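Local coordinates for capsid polyprotein VP90 (Turkey astrovirus 2, PDB 3TS3) that probably self-assembles into an icosahedral T=3 immature capsid and whose projection domain, described here, forms the dimeric spike on the virus surface, at residues A9-T14 / T101-K106; V26-T31 / E114-K119; H108-T113 / G140-S145. All blocks are in the same frame, centred on the assembly; numbering follows the deposited sequence.

Overall arrangement
All three contacts are partly buried. Contact 1, farthest from the centre of the chain, binds the N-terminal loop to the short helix 102-105 at the dimer interface; its aspartates are exposed, while Gln12 and the buried Thr14 and Thr104 meet the second subunit. Contacts 2 and 3 lie closer to the centre, touch no other protein chain, and converge on one antiparallel sheet: strands 117-119 and 142-148 are neighbours in it, joined by Gln118 O and Val143 N. Their chemistry differs. Contact 2 is polar, resting on one threonine hydroxyl beside a bound sulfate; contact 3 is mainly apolar, with buried isoleucines and proline edged by a tyrosine. Thr14 and His108 tie contact 1 to contact 3.

Contact 1: A9-T14 / T101-K106; sequences ADDQYT and TMKTLK
The carboxylate of Asp11 lies flat against the aliphatic part of Lys103: CG and CD of the lysine cover one of its faces, Lys103 CG standing 3.8 Å from Asp11 CG. At the rim of the same group OD1 touches the methyl CG2 of Thr104 at 3.5 Å, while OD2 takes a short bond of 2.5 Å from a water that also donates to Lys103 O, so the carboxylate is linked to the helix backbone through solvent. The second flat group is the Ala9 carbonyl. Lys103 NZ donates to Ala9 O over 2.6 Å, from within the carbonyl plane and at a C=O...N angle of 154°. A bend at chi3 (-69°) turns CE off the line of the chain, and the ammonium passes beyond Asp11 to the backbone of Ala9. A lysine suits this place because its methylenes pack while its tip still reaches a polar partner.

The helix met here is only about one turn, 102-105, and a capping box starts it. Thr101 OG1 accepts from Thr104 N (3.1 Å, nearly straight at 176°), and Thr101 N donates in return to Thr104 OG1 at 3.0 Å. Threonine serves well at both ends of the box, since each hydroxyl can accept a backbone N-H, and at Thr104 the methyl remains for packing. Thr104 OG1 is also bonded to Gln100, and its CG2 leans on Gln12 O at 3.6 Å. The loop faces the other half of the spike dimer, where Gln12 OE1 accepts from the backbone N of Tyr3 and Leu4 of the second subunit. Thr14, crossing Thr104 at about a right angle, brings its methyl CG2 to 4.1 Å from Thr104 CB, and its hydroxyl is bonded to His108 and Gln100.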
ATOM      1  N   ALA C   9       1.971   4.881 -18.151  1.00  8.58           N
ATOM      2  CA  ALA C   9       0.694   4.693 -18.815  1.00  8.64           C
ATOM      3  C   ALA C   9       0.132   5.994 -19.363  1.00  8.94           C
ATOM      4  O   ALA C   9       0.295   7.042 -18.767  1.00  8.97           O
ATOM      5  CB  ALA C   9      -0.309   4.042 -17.867  1.00  8.41           C
ATOM      6  N   ASP C  10      -0.536   5.901 -20.507  1.00  9.52           N
ATOM      7  CA  ASP C  10      -1.182   7.053 -21.110  1.00  9.95           C
ATOM      8  C   ASP C  10      -2.413   7.437 -20.289  1.00 10.26           C
ATOM      9  O   ASP C  10      -2.993   6.610 -19.604  1.00 10.34           O
ATOM     10  CB  ASP C  10      -1.608   6.751 -22.545  1.00 10.26           C
ATOM     11  CG  ASP C  10      -0.436   6.645 -23.509  1.00 11.29           C
ATOM     12  OD1 ASP C  10       0.691   7.032 -23.167  1.00 10.96           O
ATOM     13  OD2 ASP C  10      -0.665   6.153 -24.615  1.00 14.35           O
ATOM     14  N   ASP C  11      -2.808   8.697 -20.375  1.00 10.40           N
ATOM     15  CA  ASP C  11      -3.933   9.191 -19.606  1.00 10.91           C
ATOM     16  C   ASP C  11      -5.214   8.509 -20.068  1.00 11.04           C
ATOM     17  O   ASP C  11      -5.342   8.132 -21.220  1.00 11.96           O
ATOM     18  CB  ASP C  11      -4.049  10.712 -19.742  1.00 10.97           C
ATOM     19  CG  ASP C  11      -4.699  11.366 -18.527  1.00 12.15           C
ATOM     20  OD1 ASP C  11      -5.230  10.638 -17.674  1.00 12.04           O
ATOM     21  OD2 ASP C  11      -4.650  12.604 -18.426  1.00 13.37           O
ATOM     22  N   GLN C  12      -6.141   8.328 -19.139  1.00 10.90           N
ATOM     23  CA  GLN C  12      -7.434   7.753 -19.435  1.00 11.04           C
ATOM     24  C   GLN C  12      -8.506   8.542 -18.702  1.00 10.65           C
ATOM     25  O   GLN C  12      -8.283   9.000 -17.602  1.00 10.20           O
ATOM     26  CB  GLN C  12      -7.484   6.300 -18.956  1.00 11.28           C
ATOM     27  CG  GLN C  12      -8.807   5.635 -19.218  1.00 12.68           C
ATOM     28  CD  GLN C  12      -9.058   4.441 -18.323  1.00 12.66           C
ATOM     29  OE1 GLN C  12      -8.311   3.477 -18.331  1.00 10.14           O
ATOM     30  NE2 GLN C  12     -10.138   4.500 -17.567  1.00 12.33           N
ATOM     31  N   TYR C  13      -9.670   8.687 -19.318  1.00 10.41           N
ATOM     32  CA  TYR C  13     -10.785   9.330 -18.642  1.00 10.97           C
ATOM     33  C   TYR C  13     -11.249   8.437 -17.498  1.00 10.07           C
ATOM     34  O   TYR C  13     -11.439   7.242 -17.674  1.00 10.22           O
ATOM     35  CB  TYR C  13     -11.950   9.555 -19.632  1.00 11.41           C
ATOM     36  CG  TYR C  13     -13.308   9.900 -19.027  1.00 14.97           C
ATOM     37  CD1 TYR C  13     -13.589  11.180 -18.573  1.00 17.91           C
ATOM     38  CD2 TYR C  13     -14.319   8.949 -18.953  1.00 17.21           C
ATOM     39  CE1 TYR C  13     -14.834  11.490 -18.037  1.00 18.83           C
ATOM     40  CE2 TYR C  13     -15.561   9.255 -18.415  1.00 20.08           C
ATOM     41  CZ  TYR C  13     -15.808  10.526 -17.961  1.00 19.76           C
ATOM     42  OH  TYR C  13     -17.041  10.828 -17.431  1.00 22.68           O
ATOM     43  N   THR C  14     -11.430   9.030 -16.326  1.00  9.63           N
ATOM     44  CA  THR C  14     -12.073   8.346 -15.214  1.00  9.56           C
ATOM     45  C   THR C  14     -13.232   9.261 -14.840  1.00  9.74           C
ATOM     46  O   THR C  14     -13.063  10.461 -14.805  1.00 10.47           O
ATOM     47  CB  THR C  14     -11.135   8.090 -14.032  1.00  9.43           C
ATOM     48  OG1 THR C  14     -10.570   9.321 -13.579  1.00  8.69           O
ATOM     49  CG2 THR C  14     -10.013   7.147 -14.439  1.00  9.34           C
ATOM     50  N   THR C 101      -4.659   6.757 -11.124  1.00  6.38           N
ATOM     51  CA  THR C 101      -3.244   7.007 -10.984  1.00  6.80           C
ATOM     52  C   THR C 101      -3.186   8.480 -10.616  1.00  7.22           C
ATOM     53  O   THR C 101      -4.186   9.167 -10.663  1.00  7.70           O
ATOM     54  CB  THR C 101      -2.456   6.791 -12.262  1.00  6.67           C
ATOM     55  OG1 THR C 101      -2.968   7.640 -13.284  1.00  7.26           O
ATOM     56  CG2 THR C 101      -2.552   5.350 -12.714  1.00  6.64           C
ATOM     57  N   MET C 102      -2.019   8.969 -10.245  1.00  7.51           N
ATOM     58  CA  MET C 102      -1.901  10.387  -9.950  1.00  7.38           C
ATOM     59  C   MET C 102      -2.203  11.184 -11.217  1.00  7.64           C
ATOM     60  O   MET C 102      -2.769  12.256 -11.161  1.00  8.86           O
ATOM     61  CB  MET C 102      -0.534  10.739  -9.364  1.00  7.13           C
ATOM     62  CG  MET C 102      -0.299  10.218  -7.930  1.00  8.17           C
ATOM     63  SD  MET C 102      -1.558  10.707  -6.704  1.00  9.88           S
ATOM     64  CE  MET C 102      -2.584   9.223  -6.697  1.00  9.54           C
ATOM     65  N   LYS C 103      -1.816  10.653 -12.368  1.00  7.66           N
ATOM     66  CA  LYS C 103      -2.111  11.349 -13.613  1.00  7.95           C
ATOM     67  C   LYS C 103      -3.608  11.479 -13.899  1.00  7.96           C
ATOM     68  O   LYS C 103      -4.090  12.555 -14.191  1.00  8.20           O
ATOM     69  CB  LYS C 103      -1.443  10.621 -14.781  1.00  8.02           C
ATOM     70  CG  LYS C 103      -1.755  11.223 -16.135  1.00  9.26           C
ATOM     71  CD  LYS C 103      -1.269  10.351 -17.270  1.00 10.33           C
ATOM     72  CE  LYS C 103       0.233  10.323 -17.343  1.00 10.79           C
ATOM     73  NZ  LYS C 103       0.635   9.664 -18.615  1.00 11.35           N
ATOM     74  N   THR C 104      -4.342  10.380 -13.805  1.00  7.50           N
ATOM     75  CA  THR C 104      -5.789  10.428 -14.016  1.00  7.53           C
ATOM     76  C   THR C 104      -6.497  11.275 -12.947  1.00  8.00           C
ATOM     77  O   THR C 104      -7.507  11.913 -13.199  1.00  8.51           O
ATOM     78  CB  THR C 104      -6.439   9.035 -14.160  1.00  8.02           C
ATOM     79  OG1 THR C 104      -6.386   8.346 -12.916  1.00  7.15           O
ATOM     80  CG2 THR C 104      -5.743   8.209 -15.235  1.00  7.40           C
ATOM     81  N   LEU C 105      -5.938  11.276 -11.749  1.00  8.03           N
ATOM     82  CA  LEU C 105      -6.526  12.006 -10.637  1.00  8.07           C
ATOM     83  C   LEU C 105      -6.527  13.512 -10.900  1.00  8.68           C
ATOM     84  O   LEU C 105      -7.283  14.247 -10.295  1.00  8.98           O
ATOM     85  CB  LEU C 105      -5.817  11.666  -9.330  1.00  7.95           C
ATOM     86  CG  LEU C 105      -6.483  12.146  -8.034  1.00  8.61           C
ATOM     87  CD1 LEU C 105      -7.912  11.639  -7.887  1.00  9.79           C
ATOM     88  CD2 LEU C 105      -5.631  11.722  -6.859  1.00  9.89           C
ATOM     89  N   LYS C 106      -5.695  13.949 -11.833  1.00  8.68           N
ATOM     90  CA  LYS C 106      -5.605  15.373 -12.156  1.00  9.10           C
ATOM     91  C   LYS C 106      -6.951  15.852 -12.684  1.00  9.49           C
ATOM     92  O   LYS C 106      -7.281  17.018 -12.598  1.00 10.39           O
ATOM     93  CB  LYS C 106      -4.502  15.660 -13.176  1.00  9.25           C
ATOM     94  CG  LYS C 106      -3.099  15.546 -12.627  1.00  9.58           C
ATOM     95  CD  LYS C 106      -2.049  15.932 -13.664  1.00 10.24           C
ATOM     96  CE  LYS C 106      -0.649  15.799 -13.081  1.00 10.79           C
ATOM     97  NZ  LYS C 106       0.416  16.140 -14.067  1.00 12.13           N
TER
HETATM   98  O   HOH W   1      -5.585  13.579 -16.302  1.00 14.76           O

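Contact 2: V26-T31 / E114-K119; sequences VSTTET and EPAIQK. With SO4 (sulfate ion), chain I.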
ATOM      1  N   VAL C  26     -18.992   7.689  -6.311  1.00 10.83           N
ATOM      2  CA  VAL C  26     -19.007   7.308  -4.915  1.00 11.11           C
ATOM      3  C   VAL C  26     -18.584   8.563  -4.168  1.00 11.61           C
ATOM      4  O   VAL C  26     -17.521   9.091  -4.407  1.00 12.01           O
ATOM      5  CB  VAL C  26     -18.035   6.149  -4.634  1.00 10.64           C
ATOM      6  CG1 VAL C  26     -17.952   5.860  -3.136  1.00 11.12           C
ATOM      7  CG2 VAL C  26     -18.491   4.908  -5.375  1.00 10.53           C
ATOM      8  N   SER C  27     -19.426   9.050  -3.273  1.00 12.05           N
ATOM      9  CA  SER C  27     -19.112  10.291  -2.580  1.00 12.97           C
ATOM     10  C   SER C  27     -17.903  10.173  -1.669  1.00 13.06           C
ATOM     11  O   SER C  27     -17.686   9.144  -1.061  1.00 13.67           O
ATOM     12  CB  SER C  27     -20.303  10.788  -1.768  1.00 13.43           C
ATOM     13  OG  SER C  27     -19.941  11.943  -1.040  1.00 15.05           O
ATOM     14  N   THR C  28     -17.151  11.263  -1.566  1.00 13.43           N
ATOM     15  CA  THR C  28     -15.953  11.317  -0.736  1.00 13.79           C
ATOM     16  C   THR C  28     -16.221  11.838   0.676  1.00 14.66           C
ATOM     17  O   THR C  28     -15.298  12.125   1.409  1.00 14.47           O
ATOM     18  CB  THR C  28     -14.816  12.131  -1.385  1.00 13.72           C
ATOM     19  OG1 THR C  28     -15.258  13.464  -1.665  1.00 13.63           O
ATOM     20  CG2 THR C  28     -14.356  11.468  -2.670  1.00 13.40           C
ATOM     21  N   THR C  29     -17.492  11.964   1.044  1.00 15.48           N
ATOM     22  CA  THR C  29     -17.835  12.413   2.385  1.00 16.97           C
ATOM     23  C   THR C  29     -17.373  11.457   3.472  1.00 16.61           C
ATOM     24  O   THR C  29     -16.914  11.895   4.516  1.00 17.13           O
ATOM     25  CB  THR C  29     -19.339  12.579   2.568  1.00 17.37           C
ATOM     26  OG1 THR C  29     -19.829  13.536   1.639  1.00 20.82           O
ATOM     27  CG2 THR C  29     -19.628  13.070   3.970  1.00 18.92           C
ATOM     28  N   GLU C  30     -17.528  10.159   3.241  1.00 16.19           N
ATOM     29  CA  GLU C  30     -17.135   9.166   4.232  1.00 15.79           C
ATOM     30  C   GLU C  30     -15.646   8.891   4.295  1.00 14.25           C
ATOM     31  O   GLU C  30     -14.944   8.910   3.290  1.00 13.75           O
ATOM     32  CB  GLU C  30     -17.800   7.801   4.009  1.00 16.86           C
ATOM     33  CG  GLU C  30     -19.218   7.759   3.527  1.00 21.44           C
ATOM     34  CD  GLU C  30     -19.504   6.430   2.827  1.00 25.96           C
ATOM     35  OE1 GLU C  30     -19.042   5.376   3.324  1.00 28.69           O
ATOM     36  OE2 GLU C  30     -20.161   6.438   1.767  1.00 28.65           O
ATOM     37  N   THR C  31     -15.206   8.543   5.488  1.00 12.64           N
ATOM     38  CA  THR C  31     -13.871   8.067   5.717  1.00 11.54           C
ATOM     39  C   THR C  31     -13.682   6.749   4.971  1.00 11.24           C
ATOM     40  O   THR C  31     -14.599   5.950   4.856  1.00 11.42           O
ATOM     41  CB  THR C  31     -13.673   7.798   7.219  1.00 11.43           C
ATOM     42  OG1 THR C  31     -13.357   9.023   7.889  1.00 11.38           O
ATOM     43  CG2 THR C  31     -12.575   6.781   7.456  1.00 10.84           C
ATOM     44  N   GLU C 114     -16.261  18.115  -4.319  1.00 16.12           N
ATOM     45  CA  GLU C 114     -16.101  16.875  -3.564  1.00 14.79           C
ATOM     46  C   GLU C 114     -15.831  17.228  -2.109  1.00 14.23           C
ATOM     47  O   GLU C 114     -14.980  18.051  -1.822  1.00 13.90           O
ATOM     48  CB  GLU C 114     -14.923  16.051  -4.097  1.00 14.73           C
ATOM     49  CG  GLU C 114     -15.188  15.294  -5.371  1.00 14.67           C
ATOM     50  CD  GLU C 114     -16.130  14.117  -5.193  1.00 13.69           C
ATOM     51  OE1 GLU C 114     -16.457  13.759  -4.044  1.00 13.33           O
ATOM     52  OE2 GLU C 114     -16.521  13.552  -6.223  1.00 13.86           O
ATOM     53  N   PRO C 115     -16.510  16.558  -1.191  1.00 13.64           N
ATOM     54  CA  PRO C 115     -16.366  16.862   0.232  1.00 13.68           C
ATOM     55  C   PRO C 115     -14.930  16.673   0.715  1.00 13.26           C
ATOM     56  O   PRO C 115     -14.469  17.427   1.552  1.00 13.75           O
ATOM     57  CB  PRO C 115     -17.301  15.854   0.887  1.00 13.87           C
ATOM     58  CG  PRO C 115     -18.383  15.675  -0.121  1.00 14.21           C
ATOM     59  CD  PRO C 115     -17.696  15.725  -1.453  1.00 13.90           C
ATOM     60  N   ALA C 116     -14.234  15.685   0.173  1.00 12.60           N
ATOM     61  CA  ALA C 116     -12.855  15.420   0.575  1.00 11.96           C
ATOM     62  C   ALA C 116     -11.895  16.559   0.261  1.00 11.65           C
ATOM     63  O   ALA C 116     -10.916  16.755   0.958  1.00 11.41           O
ATOM     64  CB  ALA C 116     -12.341  14.114  -0.020  1.00 12.06           C
ATOM     65  N   ILE C 117     -12.164  17.291  -0.811  1.00 11.47           N
ATOM     66  CA  ILE C 117     -11.213  18.278  -1.275  1.00 11.90           C
ATOM     67  C   ILE C 117     -11.505  19.671  -0.760  1.00 12.23           C
ATOM     68  O   ILE C 117     -12.592  20.186  -0.924  1.00 13.04           O
ATOM     69  CB  ILE C 117     -11.145  18.327  -2.815  1.00 11.69           C
ATOM     70  CG1 ILE C 117     -10.972  16.924  -3.399  1.00 12.24           C
ATOM     71  CG2 ILE C 117     -10.034  19.273  -3.266  1.00 11.71           C
ATOM     72  CD1 ILE C 117     -11.080  16.898  -4.904  1.00 12.36           C
ATOM     73  N   GLN C 118     -10.489  20.276  -0.168  1.00 12.32           N
ATOM     74  CA  GLN C 118     -10.605  21.617   0.382  1.00 12.73           C
ATOM     75  C   GLN C 118      -9.538  22.520  -0.224  1.00 12.80           C
ATOM     76  O   GLN C 118      -8.645  22.054  -0.911  1.00 12.24           O
ATOM     77  CB  GLN C 118     -10.501  21.613   1.908  1.00 13.19           C
ATOM     78  CG  GLN C 118     -11.471  20.670   2.598  1.00 14.56           C
ATOM     79  CD  GLN C 118     -12.916  21.136   2.546  1.00 17.43           C
ATOM     80  OE1 GLN C 118     -13.204  22.273   2.209  1.00 18.32           O
ATOM     81  NE2 GLN C 118     -13.826  20.252   2.899  1.00 19.58           N
ATOM     82  N   LYS C 119      -9.662  23.819   0.020  1.00 12.88           N
ATOM     83  CA  LYS C 119      -8.728  24.783  -0.521  1.00 13.46           C
ATOM     84  C   LYS C 119      -7.777  25.177   0.579  1.00 13.19           C
ATOM     85  O   LYS C 119      -8.191  25.647   1.619  1.00 13.47           O
ATOM     86  CB  LYS C 119      -9.466  26.024  -1.025  1.00 13.70           C
ATOM     87  CG  LYS C 119     -10.341  25.769  -2.236  1.00 15.99           C
ATOM     88  CD  LYS C 119     -11.114  27.003  -2.648  1.00 20.63           C
ATOM     89  CE  LYS C 119     -11.875  26.769  -3.937  1.00 22.70           C
ATOM     90  NZ  LYS C 119     -12.357  28.037  -4.532  1.00 25.60           N
TER
HETATM   91  S   SO4 I   5     -22.263  14.444  -1.794  1.00 26.13           S
HETATM   92  O1  SO4 I   5     -23.092  15.579  -1.380  1.00 28.73           O
HETATM   93  O2  SO4 I   5     -20.985  14.931  -2.292  1.00 28.44           O
HETATM   94  O3  SO4 I   5     -22.059  13.574  -0.639  1.00 28.98           O
HETATM   95  O4  SO4 I   5     -22.956  13.690  -2.836  1.00 27.58           O
HETATM   96  O   HOH W   2     -16.134  10.772  -6.185  1.00 11.88           O
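Glu114 opens a type I beta turn, 114-117, that leads into strand 117-119 of the spike's antiparallel sheet, and its carboxylate meets Thr28 of the loop 26-31. Thr28 OG1 donates to Glu114 OE1 at 2.7 Å, approaching on the anti side and 27° out of the carboxylate plane. The bend at chi2 (-71°) carries CD back toward the loop, and OE2 forms a salt bridge with Arg25. Pro115 follows, its ring fixing the phi that the first corner of such a turn needs; its CG rests 3.1 Å from Thr29 OG1 and its CD 3.3 Å from Thr28 OG1. At Ala116 the backbone N donates to Thr28 OG1 (3.1 Å, 163°), which therefore gives one bond and receives another. The small side chain matters here, because Ala116 CB is pressed to 3.5 Å from Thr28 CB, tighter than usual. Ile117 N closes the turn on Glu114 O. Across the contact the loop holds its own shape by an ST turn, Thr29 N to Ser27 OG, and that serine hydroxyl donates to O3 of a sulfate, probably from the crystallisation liquor, at 2.7 Å.

Contact 3: H108-T113 / G140-S145; sequences HIKDYT and GDPVIS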
ATOM      1  N   HIS C 108      -9.716  15.233 -11.438  1.00 10.52           N
ATOM      2  CA  HIS C 108     -10.631  15.447 -10.325  1.00 10.38           C
ATOM      3  C   HIS C 108     -10.078  16.196  -9.116  1.00 10.52           C
ATOM      4  O   HIS C 108     -10.828  16.544  -8.216  1.00 10.91           O
ATOM      5  CB  HIS C 108     -11.143  14.083  -9.866  1.00 10.16           C
ATOM      6  CG  HIS C 108     -11.543  13.193 -10.999  1.00  9.95           C
ATOM      7  ND1 HIS C 108     -12.714  13.366 -11.700  1.00 11.45           N
ATOM      8  CD2 HIS C 108     -10.910  12.143 -11.573  1.00 10.81           C
ATOM      9  CE1 HIS C 108     -12.789  12.454 -12.653  1.00 10.83           C
ATOM     10  NE2 HIS C 108     -11.707  11.701 -12.597  1.00 10.43           N
ATOM     11  N   ILE C 109      -8.773  16.414  -9.090  1.00 10.48           N
ATOM     12  CA  ILE C 109      -8.105  16.963  -7.917  1.00 10.75           C
ATOM     13  C   ILE C 109      -8.567  18.375  -7.570  1.00 11.30           C
ATOM     14  O   ILE C 109      -8.526  18.770  -6.421  1.00 10.68           O
ATOM     15  CB  ILE C 109      -6.562  16.817  -7.993  1.00 11.02           C
ATOM     16  CG1 ILE C 109      -5.924  17.046  -6.623  1.00 10.26           C
ATOM     17  CG2 ILE C 109      -5.966  17.727  -9.058  1.00 10.46           C
ATOM     18  CD1 ILE C 109      -6.338  16.050  -5.572  1.00 12.22           C
ATOM     19  N   LYS C 110      -9.021  19.106  -8.576  1.00 12.41           N
ATOM     20  CA  LYS C 110      -9.498  20.466  -8.377  1.00 13.73           C
ATOM     21  C   LYS C 110     -11.021  20.543  -8.333  1.00 14.22           C
ATOM     22  O   LYS C 110     -11.591  21.606  -8.511  1.00 15.00           O
ATOM     23  CB  LYS C 110      -8.931  21.413  -9.434  1.00 13.76           C
ATOM     24  CG  LYS C 110      -7.421  21.502  -9.424  1.00 16.23           C
ATOM     25  CD  LYS C 110      -6.956  22.535 -10.421  1.00 20.07           C
ATOM     26  CE  LYS C 110      -5.471  22.457 -10.657  1.00 22.41           C
ATOM     27  NZ  LYS C 110      -5.048  23.453 -11.694  1.00 25.23           N
ATOM     28  N   ASP C 111     -11.671  19.409  -8.097  1.00 14.53           N
ATOM     29  CA  ASP C 111     -13.119  19.376  -7.979  1.00 15.35           C
ATOM     30  C   ASP C 111     -13.498  19.676  -6.539  1.00 15.57           C
ATOM     31  O   ASP C 111     -13.740  18.779  -5.751  1.00 15.14           O
ATOM     32  CB  ASP C 111     -13.679  18.016  -8.382  1.00 15.53           C
ATOM     33  CG  ASP C 111     -15.181  17.996  -8.358  1.00 17.29           C
ATOM     34  OD1 ASP C 111     -15.759  19.068  -8.101  1.00 19.04           O
ATOM     35  OD2 ASP C 111     -15.773  16.926  -8.573  1.00 19.62           O
ATOM     36  N   TYR C 112     -13.564  20.964  -6.236  1.00 16.41           N
ATOM     37  CA  TYR C 112     -13.805  21.471  -4.891  1.00 16.97           C
ATOM     38  C   TYR C 112     -15.186  21.132  -4.360  1.00 17.39           C
ATOM     39  O   TYR C 112     -15.441  21.231  -3.173  1.00 17.94           O
ATOM     40  CB  TYR C 112     -13.484  22.961  -4.804  1.00 16.98           C
ATOM     41  CG  TYR C 112     -12.017  23.239  -5.064  1.00 16.74           C
ATOM     42  CD1 TYR C 112     -11.053  22.872  -4.146  1.00 17.51           C
ATOM     43  CD2 TYR C 112     -11.601  23.850  -6.235  1.00 17.06           C
ATOM     44  CE1 TYR C 112      -9.726  23.111  -4.380  1.00 16.81           C
ATOM     45  CE2 TYR C 112     -10.277  24.095  -6.475  1.00 17.74           C
ATOM     46  CZ  TYR C 112      -9.341  23.722  -5.548  1.00 17.58           C
ATOM     47  OH  TYR C 112      -8.015  23.965  -5.792  1.00 18.89           O
ATOM     48  N   THR C 113     -16.074  20.727  -5.249  1.00 17.64           N
ATOM     49  CA  THR C 113     -17.381  20.245  -4.835  1.00 18.07           C
ATOM     50  C   THR C 113     -17.304  18.908  -4.077  1.00 17.34           C
ATOM     51  O   THR C 113     -18.169  18.605  -3.277  1.00 18.07           O
ATOM     52  CB  THR C 113     -18.410  20.237  -5.975  1.00 18.27           C
ATOM     53  OG1 THR C 113     -18.144  19.152  -6.856  1.00 20.81           O
ATOM     54  CG2 THR C 113     -18.346  21.544  -6.739  1.00 19.00           C
ATOM     55  N   GLY C 140      -5.355  28.131  -1.844  1.00 13.11           N
ATOM     56  CA  GLY C 140      -6.299  27.518  -2.749  1.00 12.74           C
ATOM     57  C   GLY C 140      -5.870  26.189  -3.350  1.00 12.33           C
ATOM     58  O   GLY C 140      -6.665  25.554  -4.010  1.00 12.86           O
ATOM     59  N   ASP C 141      -4.636  25.761  -3.103  1.00 11.79           N
ATOM     60  CA  ASP C 141      -4.190  24.465  -3.613  1.00 11.34           C
ATOM     61  C   ASP C 141      -5.034  23.384  -2.968  1.00 10.72           C
ATOM     62  O   ASP C 141      -5.390  23.500  -1.815  1.00 10.85           O
ATOM     63  CB  ASP C 141      -2.719  24.214  -3.272  1.00 11.71           C
ATOM     64  CG  ASP C 141      -1.767  24.873  -4.255  1.00 13.02           C
ATOM     65  OD1 ASP C 141      -2.228  25.377  -5.286  1.00 15.32           O
ATOM     66  OD2 ASP C 141      -0.561  24.872  -3.978  1.00 13.72           O
ATOM     67  N   PRO C 142      -5.335  22.322  -3.700  1.00  9.94           N
ATOM     68  CA  PRO C 142      -6.161  21.270  -3.114  1.00  9.47           C
ATOM     69  C   PRO C 142      -5.490  20.647  -1.898  1.00  9.53           C
ATOM     70  O   PRO C 142      -4.296  20.416  -1.917  1.00  9.16           O
ATOM     71  CB  PRO C 142      -6.245  20.240  -4.238  1.00  9.23           C
ATOM     72  CG  PRO C 142      -6.178  21.055  -5.494  1.00  8.78           C
ATOM     73  CD  PRO C 142      -5.251  22.210  -5.169  1.00  9.36           C
ATOM     74  N   VAL C 143      -6.268  20.410  -0.849  1.00  9.40           N
ATOM     75  CA  VAL C 143      -5.790  19.693   0.317  1.00  9.74           C
ATOM     76  C   VAL C 143      -6.810  18.640   0.736  1.00  9.58           C
ATOM     77  O   VAL C 143      -8.009  18.872   0.669  1.00  9.51           O
ATOM     78  CB  VAL C 143      -5.412  20.629   1.489  1.00 10.10           C
ATOM     79  CG1 VAL C 143      -6.593  21.453   1.954  1.00 11.51           C
ATOM     80  CG2 VAL C 143      -4.825  19.831   2.635  1.00 11.26           C
ATOM     81  N   ILE C 144      -6.320  17.472   1.122  1.00  9.16           N
ATOM     82  CA  ILE C 144      -7.199  16.392   1.538  1.00  9.23           C
ATOM     83  C   ILE C 144      -6.785  15.824   2.889  1.00  8.61           C
ATOM     84  O   ILE C 144      -5.638  15.482   3.091  1.00  8.22           O
ATOM     85  CB  ILE C 144      -7.223  15.253   0.496  1.00  9.37           C
ATOM     86  CG1 ILE C 144      -7.741  15.767  -0.850  1.00  9.75           C
ATOM     87  CG2 ILE C 144      -8.066  14.085   0.992  1.00  9.71           C
ATOM     88  CD1 ILE C 144      -7.518  14.800  -2.002  1.00 10.76           C
ATOM     89  N   SER C 145      -7.745  15.712   3.797  1.00  8.44           N
ATOM     90  CA  SER C 145      -7.524  15.107   5.103  1.00  8.50           C
ATOM     91  C   SER C 145      -7.405  13.592   4.956  1.00  8.26           C
ATOM     92  O   SER C 145      -8.276  12.962   4.392  1.00  8.85           O
ATOM     93  CB  SER C 145      -8.710  15.460   5.999  1.00  9.12           C
ATOM     94  OG  SER C 145      -8.777  14.639   7.139  1.00  9.58           O
TER
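Pro142 is the hub for three side chains of the loop: Ile109 crosses it at about a right angle, Lys110 and Tyr112 obliquely, and its compact apolar ring takes contacts from all three. Ile109 CG1 lies 4.0 Å from Pro142 CB. Chi1 of -165° puts that CG1 anti to the backbone N, and the branch runs on to CD1, which meets CD1 of Ile144 at 4.0 Å as the two isoleucines pass at a slant. Branched, wholly apolar side chains suit this buried place, where Ile109 also packs on Tyr158. Lys110 touches the proline with its CG, 4.1 Å from Pro142 CG, and its extended chain runs on beyond.

The segment 140-145 enters strand 142-148, which pairs antiparallel with both 117-119 and 153-159 in the main sheet of the spike domain. The loop 108-113 lies over the beginning of this strand, the touching parts running 110° apart. The loop is itself made of tight turns: a type I beta turn from His108 to Asp111, then an inverse gamma turn centred on Asp111, whose OD1 accepts from Thr113 OG1.

Tyrosine suits position 112 by combining an apolar ring with a hydroxyl that reaches back to Gly140, just before the strand. Tyr112 OH makes a weak hydrogen bond of 2.7 Å to Gly140 O and also sits 3.3 Å from Pro142 CD. One ring face has Lys110 C offset toward the rim, 3.9 Å above the plane, and the ring also takes part in a cation-pi contact with Lys119. Glycine fits at 140 because its positive phi of 93° would jam a CB against the preceding carbonyl. The backbone Ile109 O, buried here with no polar partner in the model, instead faces Pro142 CG at 3.4 Å.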